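Local coordinates for folylpolyglutamate synthase protein FOLC (PDB 2VOS) that probably catalyses the ATP-dependent addition of L-glutamate to dihydropteroate and to tetrahydrofolate, forming dihydrofolate and folylpolyglutamates, at residues Phe263-Arg268 and Gln298-Val303; Gly274-Leu279 and Asp288-Leu293. All coordinates share one frame; numbering follows the deposited sequence.

Both interactions belong to one small unit of the Mur ligase middle domain, a three-stranded antiparallel sheet (264-271, 274-281, 284-291) followed in the chain by helix 296-312. Interaction 1 sets the helix against an outer strand; interaction 2 pairs the central strand with the other outer strand and lies nested in the loop that interaction 1 closes. Their centres are about 9 Å apart, and they meet through R268 and Q275, where R268 NE lies 2.6 Å from Q275 OE1 in a probable hydrogen bond, and through A299, whose CB packs on the same oxygen. Because the helix also carries N301, which binds the adenine of ADP, the sheet packs behind a wall of the nucleotide pocket.

Interaction 1: residues Phe263-Arg268 and Gln298-Val303; sequences FAVLRR and QAHNAV. With ADP (adenosine-5'-diphosphate), chain B.
V265 is the main bump on the strand. Its CG2, anti to the carbonyl carbon, enters a hollow of helix 296-312 walled by A299, H300 and V303, reaching 3.5 Å from A299 O and 4.0 Å from V303 CG1. A299 suits this place because a lone methyl lets the strand come close, with the segment axes 7.9 Å apart at 122°. That methyl meets R268 NE at 3.7 Å, beside an arginine chain whose polar end is held by Q275 and E369. V303 is the answering bump from the helix: its CG2 sits between A264 O and the edge of the F263 ring, an apolar rest, 3.6 Å from F263 CD2. H300 suits the flank, its ring bordering V265 while ND1 bonds to E259 and NE2 to E296. On the far side of the helix N301 reads the adenine with both ends of its amide: OD1 accepts from ADP N6 at 2.9 Å, and ND2 gives ADP N7 a nearly straight bond (172°). N301 ND2 also bonds to Q298 OE1, from above the Q298 carbonyl plane, steadying that amide. The helix lies between helix 75-88 and the sheet, where strand 274-281 adds Q275 and L277 against A299.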
ATOM      1  N   PHE A 263     -13.211   2.094  18.276  1.00 40.81           N
ATOM      2  CA  PHE A 263     -12.385   3.284  17.984  1.00 39.65           C
ATOM      3  C   PHE A 263     -12.991   4.041  16.792  1.00 40.48           C
ATOM      4  O   PHE A 263     -13.785   3.462  16.026  1.00 41.22           O
ATOM      5  CB  PHE A 263     -10.920   2.892  17.687  1.00 39.75           C
ATOM      6  CG  PHE A 263     -10.766   1.936  16.536  1.00 38.29           C
ATOM      7  CD1 PHE A 263     -10.856   0.536  16.743  1.00 38.42           C
ATOM      8  CD2 PHE A 263     -10.495   2.395  15.278  1.00 39.85           C
ATOM      9  CE1 PHE A 263     -10.683  -0.375  15.657  1.00 35.87           C
ATOM     10  CE2 PHE A 263     -10.349   1.480  14.160  1.00 36.39           C
ATOM     11  CZ  PHE A 263     -10.452   0.128  14.360  1.00 36.20           C
ATOM     12  N   ALA A 264     -12.625   5.311  16.599  1.00 39.72           N
ATOM     13  CA  ALA A 264     -13.268   6.126  15.537  1.00 39.84           C
ATOM     14  C   ALA A 264     -12.539   7.426  15.316  1.00 39.84           C
ATOM     15  O   ALA A 264     -11.873   7.930  16.217  1.00 40.98           O
ATOM     16  CB  ALA A 264     -14.739   6.452  15.916  1.00 38.66           C
ATOM     17  N   VAL A 265     -12.670   7.984  14.117  1.00 39.52           N
ATOM     18  CA  VAL A 265     -12.304   9.376  13.919  1.00 39.21           C
ATOM     19  C   VAL A 265     -13.434  10.222  14.497  1.00 40.26           C
ATOM     20  O   VAL A 265     -14.570  10.127  14.036  1.00 40.27           O
ATOM     21  CB  VAL A 265     -12.241   9.685  12.468  1.00 38.47           C
ATOM     22  CG1 VAL A 265     -11.878  11.140  12.311  1.00 39.17           C
ATOM     23  CG2 VAL A 265     -11.181   8.771  11.810  1.00 38.61           C
ATOM     24  N   LEU A 266     -13.143  11.029  15.508  1.00 40.24           N
ATOM     25  CA  LEU A 266     -14.162  11.879  16.106  1.00 40.37           C
ATOM     26  C   LEU A 266     -14.322  13.195  15.324  1.00 40.72           C
ATOM     27  O   LEU A 266     -15.449  13.621  15.056  1.00 40.62           O
ATOM     28  CB  LEU A 266     -13.843  12.147  17.586  1.00 39.72           C
ATOM     29  CG  LEU A 266     -13.870  10.914  18.491  1.00 40.29           C
ATOM     30  CD1 LEU A 266     -13.635  11.286  19.947  1.00 39.16           C
ATOM     31  CD2 LEU A 266     -15.201  10.161  18.382  1.00 40.64           C
ATOM     32  N   ARG A 267     -13.211  13.849  14.986  1.00 40.54           N
ATOM     33  CA  ARG A 267     -13.278  15.141  14.295  1.00 42.49           C
ATOM     34  C   ARG A 267     -12.059  15.228  13.365  1.00 42.61           C
ATOM     35  O   ARG A 267     -11.006  14.629  13.633  1.00 42.52           O
ATOM     36  CB  ARG A 267     -13.199  16.326  15.273  1.00 42.67           C
ATOM     37  CG  ARG A 267     -13.962  16.168  16.559  1.00 47.37           C
ATOM     38  CD  ARG A 267     -14.193  17.495  17.385  1.00 53.32           C
ATOM     39  NE  ARG A 267     -15.603  17.526  17.855  1.00 55.74           N
ATOM     40  CZ  ARG A 267     -16.077  16.802  18.876  1.00 58.74           C
ATOM     41  NH1 ARG A 267     -15.246  16.005  19.577  1.00 58.08           N
ATOM     42  NH2 ARG A 267     -17.379  16.861  19.196  1.00 56.71           N
ATOM     43  N   ARG A 268     -12.174  16.041  12.331  1.00 42.44           N
ATOM     44  CA  ARG A 268     -11.097  16.207  11.391  1.00 44.00           C
ATOM     45  C   ARG A 268     -11.247  17.549  10.702  1.00 44.64           C
ATOM     46  O   ARG A 268     -12.377  17.957  10.396  1.00 45.47           O
ATOM     47  CB  ARG A 268     -11.178  15.045  10.428  1.00 44.57           C
ATOM     48  CG  ARG A 268     -11.068  15.347   9.043  1.00 49.42           C
ATOM     49  CD  ARG A 268     -11.196  13.998   8.238  1.00 49.30           C
ATOM     50  NE  ARG A 268     -10.136  14.092   7.286  1.00 50.61           N
ATOM     51  CZ  ARG A 268     -10.224  14.682   6.096  1.00 49.16           C
ATOM     52  NH1 ARG A 268     -11.391  15.150   5.667  1.00 45.13           N
ATOM     53  NH2 ARG A 268      -9.132  14.753   5.334  1.00 41.67           N
ATOM     54  N   GLN A 298      -7.213   8.830   4.608  1.00 38.33           N
ATOM     55  CA  GLN A 298      -6.032   8.735   5.483  1.00 38.79           C
ATOM     56  C   GLN A 298      -6.383   8.949   6.987  1.00 39.44           C
ATOM     57  O   GLN A 298      -5.699   8.466   7.855  1.00 39.88           O
ATOM     58  CB  GLN A 298      -4.881   9.641   5.018  1.00 36.18           C
ATOM     59  CG  GLN A 298      -4.368   9.240   3.591  1.00 37.70           C
ATOM     60  CD  GLN A 298      -3.590   7.936   3.601  1.00 38.56           C
ATOM     61  OE1 GLN A 298      -3.525   7.240   4.608  1.00 40.04           O
ATOM     62  NE2 GLN A 298      -2.944   7.621   2.495  1.00 40.32           N
ATOM     63  N   ALA A 299      -7.437   9.692   7.280  1.00 39.41           N
ATOM     64  CA  ALA A 299      -7.866   9.779   8.672  1.00 40.10           C
ATOM     65  C   ALA A 299      -8.324   8.420   9.187  1.00 40.45           C
ATOM     66  O   ALA A 299      -8.098   8.065  10.348  1.00 39.50           O
ATOM     67  CB  ALA A 299      -9.037  10.858   8.828  1.00 39.99           C
ATOM     68  N   HIS A 300      -8.968   7.650   8.315  1.00 40.75           N
ATOM     69  CA  HIS A 300      -9.472   6.322   8.709  1.00 40.93           C
ATOM     70  C   HIS A 300      -8.330   5.332   8.855  1.00 39.71           C
ATOM     71  O   HIS A 300      -8.334   4.495   9.769  1.00 38.85           O
ATOM     72  CB  HIS A 300     -10.526   5.824   7.673  1.00 39.91           C
ATOM     73  CG  HIS A 300     -11.807   6.576   7.797  1.00 46.50           C
ATOM     74  ND1 HIS A 300     -12.587   6.517   8.942  1.00 48.54           N
ATOM     75  CD2 HIS A 300     -12.401   7.483   6.986  1.00 48.74           C
ATOM     76  CE1 HIS A 300     -13.602   7.355   8.827  1.00 49.39           C
ATOM     77  NE2 HIS A 300     -13.509   7.959   7.654  1.00 52.05           N
ATOM     78  N   ASN A 301      -7.356   5.420   7.947  1.00 37.69           N
ATOM     79  CA  ASN A 301      -6.135   4.627   8.050  1.00 39.19           C
ATOM     80  C   ASN A 301      -5.404   5.004   9.357  1.00 38.84           C
ATOM     81  O   ASN A 301      -4.932   4.123  10.054  1.00 40.39           O
ATOM     82  CB  ASN A 301      -5.155   4.898   6.883  1.00 37.25           C
ATOM     83  CG  ASN A 301      -5.714   4.390   5.549  1.00 40.79           C
ATOM     84  OD1 ASN A 301      -6.655   3.587   5.542  1.00 39.66           O
ATOM     85  ND2 ASN A 301      -5.123   4.819   4.442  1.00 38.11           N
ATOM     86  N   ALA A 302      -5.318   6.294   9.672  1.00 38.17           N
ATOM     87  CA  ALA A 302      -4.707   6.696  10.957  1.00 38.03           C
ATOM     88  C   ALA A 302      -5.334   6.076  12.174  1.00 37.89           C
ATOM     89  O   ALA A 302      -4.650   5.526  13.038  1.00 39.17           O
ATOM     90  CB  ALA A 302      -4.703   8.213  11.094  1.00 38.55           C
ATOM     91  N   VAL A 303      -6.652   6.135  12.310  1.00 38.11           N
ATOM     92  CA  VAL A 303      -7.201   5.621  13.562  1.00 38.02           C
ATOM     93  C   VAL A 303      -7.081   4.087  13.572  1.00 38.08           C
ATOM     94  O   VAL A 303      -6.947   3.471  14.621  1.00 37.86           O
ATOM     95  CB  VAL A 303      -8.698   6.012  13.740  1.00 37.75           C
ATOM     96  CG1 VAL A 303      -9.582   5.254  12.743  1.00 35.45           C
ATOM     97  CG2 VAL A 303      -9.142   5.771  15.175  1.00 37.33           C
TER
HETATM   98  PB  ADP B1490      -2.571  -0.887  -0.436  1.00 32.04           P
HETATM   99  O1B ADP B1490      -1.226  -1.133   0.197  1.00 29.25           O
HETATM  100  O2B ADP B1490      -2.565  -1.086  -1.926  1.00 33.59           O
HETATM  101  O3B ADP B1490      -3.752  -1.510   0.246  1.00 30.87           O
HETATM  102  PA  ADP B1490      -2.010   2.012  -0.166  1.00 32.77           P
HETATM  103  O1A ADP B1490      -0.764   1.775  -1.007  1.00 31.51           O
HETATM  104  O2A ADP B1490      -2.040   2.785   1.142  1.00 26.12           O
HETATM  105  O3A ADP B1490      -2.949   0.671  -0.159  1.00 31.81           O
HETATM  106  O5' ADP B1490      -2.916   2.935  -1.149  1.00 35.29           O
HETATM  107  C5' ADP B1490      -3.096   2.709  -2.555  1.00 33.51           C
HETATM  108  C4' ADP B1490      -4.086   3.797  -3.026  1.00 39.19           C
HETATM  109  O4' ADP B1490      -5.375   3.563  -2.395  1.00 34.70           O
HETATM  110  C3' ADP B1490      -3.751   5.207  -2.544  1.00 41.59           C
HETATM  111  O3' ADP B1490      -3.095   5.947  -3.553  1.00 47.10           O
HETATM  112  C2' ADP B1490      -5.038   5.943  -2.297  1.00 42.55           C
HETATM  113  O2' ADP B1490      -5.559   6.337  -3.613  1.00 48.77           O
HETATM  114  C1' ADP B1490      -5.962   4.808  -1.940  1.00 37.44           C
HETATM  115  N9  ADP B1490      -6.201   4.568  -0.488  1.00 34.80           N
HETATM  116  C8  ADP B1490      -5.327   4.360   0.554  1.00 32.19           C
HETATM  117  N7  ADP B1490      -6.027   4.120   1.702  1.00 31.85           N
HETATM  118  C5  ADP B1490      -7.347   4.063   1.357  1.00 31.30           C
HETATM  119  C6  ADP B1490      -8.619   3.813   2.045  1.00 33.48           C
HETATM  120  N6  ADP B1490      -8.649   3.557   3.370  1.00 30.42           N
HETATM  121  N1  ADP B1490      -9.729   3.912   1.305  1.00 30.70           N
HETATM  122  C2  ADP B1490      -9.788   4.224  -0.016  1.00 31.87           C
HETATM  123  N3  ADP B1490      -8.658   4.440  -0.740  1.00 32.58           N
HETATM  124  C4  ADP B1490      -7.458   4.381  -0.076  1.00 34.00           C

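Interaction 2: residues Gly274-Leu279 and Asp288-Leu293; sequences GQVLQL and DIYLPL
Four backbone hydrogen bonds join these antiparallel strands, two in each of the hydrogen-bonded pairs Q275-L291 and L277-I289. The straightest runs from L291 N to Q275 O (2.9 Å, 173°), nearly along the C=O axis, while L277 N reaches I289 O at 2.7 Å. Between them V276 and Y290 form a non-hydrogen-bonded pair, where V276 CA lies 3.1 Å from I289 O in a CA-H...O contact. G274 makes a similar contact with L291 O; its backbone angles and the nearness of that oxygen would crowd any side chain, hence glycine.

One side-chain bond extends the pairing. The amide of Q275, on a chain extended beyond CG, sends NE2 to L293 O at 2.8 Å, with the acceptor in the amide plane but the donor above the carbonyl plane. P292, centre of an inverse gamma turn, brings this carbonyl within reach. Q275 OE1 turns to R268, so the glutamine ties strand 264-271 to the loop after strand 284-291, where NE2 also meets G295 O.

The two strands form a beta hairpin whose first strand is the middle of the three-stranded sheet.

Apolar packing divides by face. L277, L279, I289 and L291 share one face, where helices 296-312 and 323-331 cover them; branched and long aliphatic chains suit this buried side. I289 CD1 meets L279 CD1 at 3.6 Å, the two chains crossing at about a right angle. On the other, partly exposed face, V276 CG2 comes to the edge of the Y290 ring, 4.1 Å from Y290 CD1. Tyrosine suits this mixed place, for its hydroxyl bonds to V272 O.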
ATOM      1  N   GLY A 274      -2.064  18.926   5.072  1.00 38.64           N
ATOM      2  CA  GLY A 274      -2.674  17.671   5.524  1.00 37.94           C
ATOM      3  C   GLY A 274      -3.960  17.898   6.276  1.00 39.02           C
ATOM      4  O   GLY A 274      -4.923  18.420   5.706  1.00 38.00           O
ATOM      5  N   GLN A 275      -4.014  17.459   7.551  1.00 38.41           N
ATOM      6  CA  GLN A 275      -5.252  17.565   8.304  1.00 37.72           C
ATOM      7  C   GLN A 275      -4.957  17.417   9.798  1.00 38.52           C
ATOM      8  O   GLN A 275      -3.917  16.900  10.178  1.00 37.59           O
ATOM      9  CB  GLN A 275      -6.204  16.420   7.915  1.00 36.54           C
ATOM     10  CG  GLN A 275      -5.566  15.029   7.902  1.00 37.10           C
ATOM     11  CD  GLN A 275      -6.418  13.994   7.141  1.00 41.20           C
ATOM     12  OE1 GLN A 275      -7.556  13.701   7.570  1.00 40.21           O
ATOM     13  NE2 GLN A 275      -5.899  13.474   5.997  1.00 34.88           N
ATOM     14  N   VAL A 276      -5.882  17.873  10.634  1.00 37.63           N
ATOM     15  CA  VAL A 276      -5.727  17.747  12.053  1.00 37.90           C
ATOM     16  C   VAL A 276      -6.883  16.868  12.529  1.00 38.30           C
ATOM     17  O   VAL A 276      -8.032  17.091  12.161  1.00 38.57           O
ATOM     18  CB  VAL A 276      -5.801  19.125  12.695  1.00 39.25           C
ATOM     19  CG1 VAL A 276      -5.792  18.947  14.238  1.00 41.66           C
ATOM     20  CG2 VAL A 276      -4.562  20.012  12.255  1.00 38.32           C
ATOM     21  N   LEU A 277      -6.585  15.879  13.358  1.00 38.29           N
ATOM     22  CA  LEU A 277      -7.554  14.876  13.790  1.00 37.84           C
ATOM     23  C   LEU A 277      -7.776  14.846  15.291  1.00 37.39           C
ATOM     24  O   LEU A 277      -6.869  15.093  16.083  1.00 38.55           O
ATOM     25  CB  LEU A 277      -7.049  13.453  13.351  1.00 37.38           C
ATOM     26  CG  LEU A 277      -6.616  13.369  11.875  1.00 40.91           C
ATOM     27  CD1 LEU A 277      -5.991  11.946  11.562  1.00 39.22           C
ATOM     28  CD2 LEU A 277      -7.782  13.627  10.984  1.00 40.13           C
ATOM     29  N   GLN A 278      -8.974  14.454  15.684  1.00 37.23           N
ATOM     30  CA  GLN A 278      -9.195  14.010  17.032  1.00 37.73           C
ATOM     31  C   GLN A 278      -9.679  12.571  16.937  1.00 38.08           C
ATOM     32  O   GLN A 278     -10.724  12.302  16.310  1.00 37.45           O
ATOM     33  CB  GLN A 278     -10.310  14.859  17.713  1.00 37.18           C
ATOM     34  CG  GLN A 278     -10.466  14.434  19.158  1.00 40.92           C
ATOM     35  CD  GLN A 278     -11.473  15.284  19.903  1.00 48.83           C
ATOM     36  OE1 GLN A 278     -12.661  15.336  19.526  1.00 48.23           O
ATOM     37  NE2 GLN A 278     -11.005  15.946  20.991  1.00 42.62           N
ATOM     38  N   LEU A 279      -8.939  11.648  17.555  1.00 38.31           N
ATOM     39  CA  LEU A 279      -9.224  10.218  17.413  1.00 38.72           C
ATOM     40  C   LEU A 279      -9.615   9.583  18.746  1.00 39.57           C
ATOM     41  O   LEU A 279      -8.928   9.760  19.752  1.00 39.40           O
ATOM     42  CB  LEU A 279      -7.993   9.504  16.861  1.00 38.20           C
ATOM     43  CG  LEU A 279      -7.413  10.004  15.519  1.00 40.66           C
ATOM     44  CD1 LEU A 279      -6.090   9.220  15.093  1.00 44.56           C
ATOM     45  CD2 LEU A 279      -8.427   9.897  14.382  1.00 36.70           C
ATOM     46  N   ASP A 288      -5.571  16.954  18.659  1.00 42.41           N
ATOM     47  CA  ASP A 288      -4.582  17.755  17.943  1.00 44.16           C
ATOM     48  C   ASP A 288      -3.532  16.896  17.254  1.00 42.01           C
ATOM     49  O   ASP A 288      -2.338  17.190  17.312  1.00 40.74           O
ATOM     50  CB  ASP A 288      -3.865  18.731  18.879  1.00 46.14           C
ATOM     51  CG  ASP A 288      -3.204  19.971  18.099  1.00 57.56           C
ATOM     52  OD1 ASP A 288      -3.770  20.406  17.014  1.00 64.60           O
ATOM     53  OD2 ASP A 288      -2.141  20.539  18.598  1.00 63.71           O
ATOM     54  N   ILE A 289      -3.975  15.818  16.626  1.00 40.19           N
ATOM     55  CA  ILE A 289      -3.092  15.033  15.823  1.00 39.78           C
ATOM     56  C   ILE A 289      -2.941  15.688  14.440  1.00 40.68           C
ATOM     57  O   ILE A 289      -3.918  15.750  13.677  1.00 41.46           O
ATOM     58  CB  ILE A 289      -3.614  13.635  15.672  1.00 40.72           C
ATOM     59  CG1 ILE A 289      -3.523  12.928  17.029  1.00 40.18           C
ATOM     60  CG2 ILE A 289      -2.742  12.860  14.635  1.00 39.53           C
ATOM     61  CD1 ILE A 289      -4.334  11.657  17.096  1.00 38.27           C
ATOM     62  N   TYR A 290      -1.745  16.180  14.131  1.00 38.55           N
ATOM     63  CA  TYR A 290      -1.488  16.657  12.788  1.00 38.62           C
ATOM     64  C   TYR A 290      -0.973  15.515  11.940  1.00 38.74           C
ATOM     65  O   TYR A 290       0.028  14.866  12.304  1.00 38.88           O
ATOM     66  CB  TYR A 290      -0.507  17.842  12.796  1.00 38.92           C
ATOM     67  CG  TYR A 290      -0.138  18.256  11.365  1.00 38.93           C
ATOM     68  CD1 TYR A 290      -1.021  18.994  10.573  1.00 41.54           C
ATOM     69  CD2 TYR A 290       1.092  17.911  10.812  1.00 41.52           C
ATOM     70  CE1 TYR A 290      -0.686  19.379   9.247  1.00 41.60           C
ATOM     71  CE2 TYR A 290       1.443  18.284   9.439  1.00 39.36           C
ATOM     72  CZ  TYR A 290       0.531  19.000   8.689  1.00 41.27           C
ATOM     73  OH  TYR A 290       0.842  19.415   7.394  1.00 45.75           O
ATOM     74  N   LEU A 291      -1.667  15.232  10.829  1.00 37.47           N
ATOM     75  CA  LEU A 291      -1.208  14.164   9.928  1.00 38.44           C
ATOM     76  C   LEU A 291      -0.835  14.837   8.606  1.00 38.26           C
ATOM     77  O   LEU A 291      -1.709  15.463   7.988  1.00 37.46           O
ATOM     78  CB  LEU A 291      -2.367  13.189   9.698  1.00 37.16           C
ATOM     79  CG  LEU A 291      -2.008  12.014   8.764  1.00 41.94           C
ATOM     80  CD1 LEU A 291      -1.040  11.051   9.453  1.00 38.14           C
ATOM     81  CD2 LEU A 291      -3.279  11.295   8.380  1.00 36.68           C
ATOM     82  N   PRO A 292       0.445  14.768   8.185  1.00 38.88           N
ATOM     83  CA  PRO A 292       0.776  15.485   6.946  1.00 38.81           C
ATOM     84  C   PRO A 292       0.387  14.698   5.632  1.00 39.77           C
ATOM     85  O   PRO A 292       1.234  14.514   4.745  1.00 38.98           O
ATOM     86  CB  PRO A 292       2.284  15.672   7.038  1.00 39.59           C
ATOM     87  CG  PRO A 292       2.766  14.358   7.741  1.00 39.14           C
ATOM     88  CD  PRO A 292       1.600  14.056   8.753  1.00 38.21           C
ATOM     89  N   LEU A 293      -0.858  14.223   5.531  1.00 39.39           N
ATOM     90  CA  LEU A 293      -1.298  13.500   4.345  1.00 41.28           C
ATOM     91  C   LEU A 293      -2.700  14.045   4.048  1.00 41.41           C
ATOM     92  O   LEU A 293      -3.456  14.415   4.976  1.00 41.51           O
ATOM     93  CB  LEU A 293      -1.428  11.976   4.624  1.00 41.53           C
ATOM     94  CG  LEU A 293      -0.162  11.217   4.984  1.00 41.24           C
ATOM     95  CD1 LEU A 293      -0.491   9.754   5.274  1.00 43.86           C
ATOM     96  CD2 LEU A 293       0.853  11.341   3.804  1.00 40.03           C
TER